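Local coordinates for leucine-rich repeat protein (Bacteroides thetaiotaomicron, PDB 4ECN), which is of unknown function but, as an extracellular leucine-rich repeat protein, probably binds other proteins, at residues Gln532-Ala535 with Asp536-Leu540; Pro564-Ala567 with Ser568-Met572. All blocks are in the same frame, centred on the assembly; numbering follows the deposited sequence.

In the fold
Interactions 1 and 2 lie about 11 Å apart, centre to centre, on successive connections of the leucine-rich repeat region: residues 532-540 on the helix between strands 519-521 and 552-554, residues 564-572 on the next connection, before strand 577-579. Each mixes buried and exposed residues. The first is a regular helix carried by successive i to i+4 backbone bonds; the second is a short turn of helix running into a beta turn, to which an apolar contact between Pro564 and Leu569 is added. Their buried faces meet where Trp537 packs on Pro564, Leu569 and Met572, while Gln570 and Arg539 belong to the exposed surface.

Interaction 1 of 2, residues Gln532-Ala535 with Asp536-Leu540; sequences QLKA and DWTRL
Residues Gln532-Ala535 and Asp536-Leu540 are consecutive turns of one alpha-helix, joined by i to i+4 backbone bonds such as Trp537 N to Leu533 O at 2.9 Å. This helix, 530-542, is the crossover of a beta-alpha-beta unit on the convex side of the leucine-rich repeat region, between strands 519-521 and 552-554. On one flank Gln532 reaches down to Asp536, one turn on. CG of Gln532 lies anti to the backbone N (chi1 -170°), and a bend at chi2 brings the amide to the carboxylate, the two planes standing 61° apart. Gln532 NE2 approaches Asp536 OD1 at 3.2 Å, a weak bond far from straight. The firmer partner of this buried carboxylate is the backbone N of Leu507, in a loop before the helix, which takes OD2, so the aspartate ties the helix to the chain at Leu507. Trp537 turns its indole toward residues 563-572, where the ring meets Phe563 edge-to-face. Lys534 extends its chain away from the helix to a salt bridge with Glu562, while Arg539, also extended, makes a cation-pi contact with Tyr512. Thr538 is turned back onto its own helix: with OG1 beside the backbone N (chi1 -45°), its hydroxyl donates to Lys534 O. That oxygen therefore accepts two bonds from one residue, Thr538 N and OG1 arriving from opposite faces of the carbonyl plane.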
loop_
_atom_site.group_PDB
_atom_site.type_symbol
_atom_site.label_atom_id
_atom_site.label_comp_id
_atom_site.label_asym_id
_atom_site.label_seq_id
_atom_site.Cartn_x
_atom_site.Cartn_y
_atom_site.Cartn_z
ATOM N N GLN A 532 5.693 0.057 -26.823
ATOM C CA GLN A 532 5.580 1.329 -26.133
ATOM C C GLN A 532 6.486 1.388 -24.908
ATOM O O GLN A 532 7.131 2.405 -24.697
ATOM C CB GLN A 532 4.124 1.595 -25.738
ATOM C CG GLN A 532 3.836 3.011 -25.230
ATOM C CD GLN A 532 4.309 4.106 -26.143
ATOM O OE1 GLN A 532 3.997 4.143 -27.339
ATOM N NE2 GLN A 532 5.071 5.034 -25.584
ATOM N N LEU A 533 6.564 0.315 -24.137
ATOM C CA LEU A 533 7.402 0.289 -22.952
ATOM C C LEU A 533 8.873 0.423 -23.323
ATOM O O LEU A 533 9.581 1.174 -22.652
ATOM C CB LEU A 533 7.166 -0.985 -22.147
ATOM C CG LEU A 533 7.730 -0.989 -20.717
ATOM C CD1 LEU A 533 7.250 0.221 -19.901
ATOM C CD2 LEU A 533 7.391 -2.281 -19.988
ATOM N N LYS A 534 9.324 -0.254 -24.411
ATOM C CA LYS A 534 10.719 -0.208 -24.881
ATOM C C LYS A 534 11.062 1.243 -25.263
ATOM O O LYS A 534 12.102 1.748 -24.863
ATOM C CB LYS A 534 10.951 -1.198 -26.052
ATOM C CG LYS A 534 12.419 -1.358 -26.471
ATOM C CD LYS A 534 12.586 -2.250 -27.685
ATOM C CE LYS A 534 14.039 -2.380 -28.085
ATOM N NZ LYS A 534 14.224 -3.165 -29.339
ATOM N N ALA A 535 10.148 1.917 -25.952
ATOM C CA ALA A 535 10.284 3.323 -26.309
ATOM C C ALA A 535 10.409 4.215 -25.065
ATOM O O ALA A 535 11.326 5.030 -24.975
ATOM C CB ALA A 535 9.079 3.757 -27.123
ATOM N N ASP A 536 9.490 4.038 -24.099
ATOM C CA ASP A 536 9.436 4.823 -22.876
ATOM C C ASP A 536 10.717 4.652 -22.054
ATOM O O ASP A 536 11.273 5.661 -21.607
ATOM C CB ASP A 536 8.202 4.445 -22.050
ATOM C CG ASP A 536 6.886 5.069 -22.515
ATOM O OD1 ASP A 536 6.930 6.112 -23.242
ATOM O OD2 ASP A 536 5.813 4.586 -22.072
ATOM N N TRP A 537 11.215 3.407 -21.907
ATOM C CA TRP A 537 12.444 3.158 -21.162
ATOM C C TRP A 537 13.622 3.777 -21.923
ATOM O O TRP A 537 14.431 4.463 -21.297
ATOM C CB TRP A 537 12.653 1.659 -20.885
ATOM C CG TRP A 537 13.804 1.315 -19.956
ATOM C CD1 TRP A 537 14.619 2.185 -19.283
ATOM C CD2 TRP A 537 14.265 -0.005 -19.620
ATOM N NE1 TRP A 537 15.567 1.492 -18.572
ATOM C CE2 TRP A 537 15.367 0.146 -18.749
ATOM C CE3 TRP A 537 13.851 -1.308 -19.970
ATOM C CZ2 TRP A 537 16.071 -0.952 -18.238
ATOM C CZ3 TRP A 537 14.550 -2.393 -19.456
ATOM C CH2 TRP A 537 15.640 -2.210 -18.601
ATOM N N THR A 538 13.678 3.618 -23.266
ATOM C CA THR A 538 14.720 4.244 -24.090
ATOM C C THR A 538 14.731 5.759 -23.854
ATOM O O THR A 538 15.808 6.302 -23.607
ATOM C CB THR A 538 14.564 3.948 -25.597
ATOM O OG1 THR A 538 14.276 2.576 -25.829
ATOM C CG2 THR A 538 15.796 4.313 -26.382
ATOM N N ARG A 539 13.533 6.429 -23.882
ATOM C CA ARG A 539 13.417 7.889 -23.696
ATOM C C ARG A 539 14.001 8.285 -22.349
ATOM O O ARG A 539 14.857 9.170 -22.288
ATOM C CB ARG A 539 11.969 8.398 -23.829
ATOM C CG ARG A 539 11.931 9.918 -23.905
ATOM C CD ARG A 539 10.543 10.520 -23.952
ATOM N NE ARG A 539 10.580 11.946 -23.593
ATOM C CZ ARG A 539 9.501 12.707 -23.401
ATOM N NH1 ARG A 539 8.282 12.195 -23.539
ATOM N NH2 ARG A 539 9.635 13.982 -23.057
ATOM N N LEU A 540 13.584 7.576 -21.304
ATOM C CA LEU A 540 14.006 7.749 -19.925
ATOM C C LEU A 540 15.547 7.668 -19.780
ATOM O O LEU A 540 16.139 8.525 -19.131
ATOM C CB LEU A 540 13.329 6.652 -19.094
ATOM C CG LEU A 540 13.099 6.935 -17.634
ATOM C CD1 LEU A 540 11.985 7.960 -17.440
ATOM C CD2 LEU A 540 12.729 5.655 -16.909
#

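Interaction 2 of 2, residues Pro564-Ala567 with Ser568-Met572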
loop_
_atom_site.group_PDB
_atom_site.type_symbol
_atom_site.label_atom_id
_atom_site.label_comp_id
_atom_site.label_asym_id
_atom_site.label_seq_id
_atom_site.Cartn_x
_atom_site.Cartn_y
_atom_site.Cartn_z
ATOM N N PRO A 564 16.027 -1.859 -24.107
ATOM C CA PRO A 564 16.529 -0.803 -25.002
ATOM C C PRO A 564 17.982 -1.018 -25.418
ATOM O O PRO A 564 18.698 -1.745 -24.748
ATOM C CB PRO A 564 16.424 0.460 -24.130
ATOM C CG PRO A 564 15.368 0.170 -23.130
ATOM C CD PRO A 564 15.542 -1.287 -22.831
ATOM N N ALA A 565 18.419 -0.365 -26.511
ATOM C CA ALA A 565 19.788 -0.391 -27.030
ATOM C C ALA A 565 20.799 -0.150 -25.912
ATOM O O ALA A 565 20.589 0.737 -25.072
ATOM C CB ALA A 565 19.943 0.667 -28.104
ATOM N N SER A 566 21.869 -0.970 -25.874
ATOM C CA SER A 566 22.910 -0.898 -24.847
ATOM C C SER A 566 23.451 0.534 -24.661
ATOM O O SER A 566 23.538 0.998 -23.525
ATOM C CB SER A 566 24.059 -1.831 -25.186
ATOM O OG SER A 566 25.087 -1.692 -24.226
ATOM N N ALA A 567 23.739 1.245 -25.766
ATOM C CA ALA A 567 24.291 2.601 -25.741
ATOM C C ALA A 567 23.427 3.575 -24.920
ATOM O O ALA A 567 23.941 4.601 -24.454
ATOM C CB ALA A 567 24.441 3.121 -27.154
ATOM N N SER A 568 22.132 3.247 -24.734
ATOM C CA SER A 568 21.195 4.084 -23.994
ATOM C C SER A 568 21.168 3.656 -22.550
ATOM O O SER A 568 21.259 4.503 -21.667
ATOM C CB SER A 568 19.807 4.014 -24.622
ATOM O OG SER A 568 19.826 4.544 -25.943
ATOM N N LEU A 569 21.129 2.334 -22.303
ATOM C CA LEU A 569 21.141 1.731 -20.970
ATOM C C LEU A 569 22.441 2.062 -20.218
ATOM O O LEU A 569 22.428 2.154 -18.992
ATOM C CB LEU A 569 20.960 0.209 -21.073
ATOM C CG LEU A 569 19.609 -0.298 -21.601
ATOM C CD1 LEU A 569 19.527 -1.803 -21.507
ATOM C CD2 LEU A 569 18.426 0.308 -20.824
ATOM N N GLN A 570 23.543 2.277 -20.953
ATOM C CA GLN A 570 24.852 2.671 -20.425
ATOM C C GLN A 570 24.815 4.076 -19.807
ATOM O O GLN A 570 25.624 4.365 -18.929
ATOM C CB GLN A 570 25.912 2.639 -21.540
ATOM C CG GLN A 570 26.243 1.247 -22.079
ATOM C CD GLN A 570 27.258 1.275 -23.200
ATOM O OE1 GLN A 570 28.157 2.114 -23.249
ATOM N NE2 GLN A 570 27.183 0.309 -24.092
ATOM N N LYS A 571 23.895 4.956 -20.282
ATOM C CA LYS A 571 23.752 6.334 -19.796
ATOM C C LYS A 571 23.191 6.357 -18.360
ATOM O O LYS A 571 23.422 7.333 -17.639
ATOM C CB LYS A 571 22.861 7.170 -20.727
ATOM C CG LYS A 571 23.361 7.227 -22.175
ATOM C CD LYS A 571 22.470 8.075 -23.084
ATOM C CE LYS A 571 22.827 7.903 -24.540
ATOM N NZ LYS A 571 21.919 8.659 -25.444
HETATM N N MSE A 572 22.501 5.275 -17.931
HETATM C CA MSE A 572 21.918 5.143 -16.586
HETATM C C MSE A 572 23.027 4.792 -15.582
HETATM O O MSE A 572 23.015 3.746 -14.929
HETATM C CB MSE A 572 20.800 4.091 -16.579
HETATM C CG MSE A 572 19.715 4.347 -17.599
HETATM SE SE MSE A 572 18.161 3.308 -17.141
HETATM C CE MSE A 572 17.289 4.571 -16.029
#
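Backbone bonds from Ser568 and Leu569 to Ala565 start a short helical turn at Ser566, with Ala565 at its N-cap position. Ala565 O takes two donors: Leu569 N, 3.2 Å away, in the carbonyl plane, and Ser568 N, 3.0 Å away, above it. Gln570 N bonds to Ser566 O, and Leu569 to Met572 form a type I beta turn.

Among polar side chains, Gln570 folds back along the turn, its CG beside its own backbone N (chi1 -67°), and NE2 donates to Ser566 OG at 2.9 Å. The bond is nearly straight, at 171°, and the hydroxyl oxygen lies within 3° of the amide plane. Ser566 OG also bonds to Ala590 O, further along the chain, so this hydroxyl links Gln570 to the following connection. With Ser566 replaced by an alanine, the Gln570 amide would probably be left free to turn and Ala590 O would lose this partner. On another flank, Ser568 OG and Lys571 NZ both engage Asp542 of the preceding helix, the lysine by a salt bridge.

The apolar contact is between Pro564 and Leu569, whose side chains cross at about a right angle; CD2 of the leucine rests on the proline ring, 3.8 Å from CG. Trp537 covers both from the preceding helix. Such a short helical turn between parallel strands, 552-554 and 577-579 here, packing on its neighbours through buried apolar side chains, is characteristic of the convex side of a leucine-rich repeat solenoid.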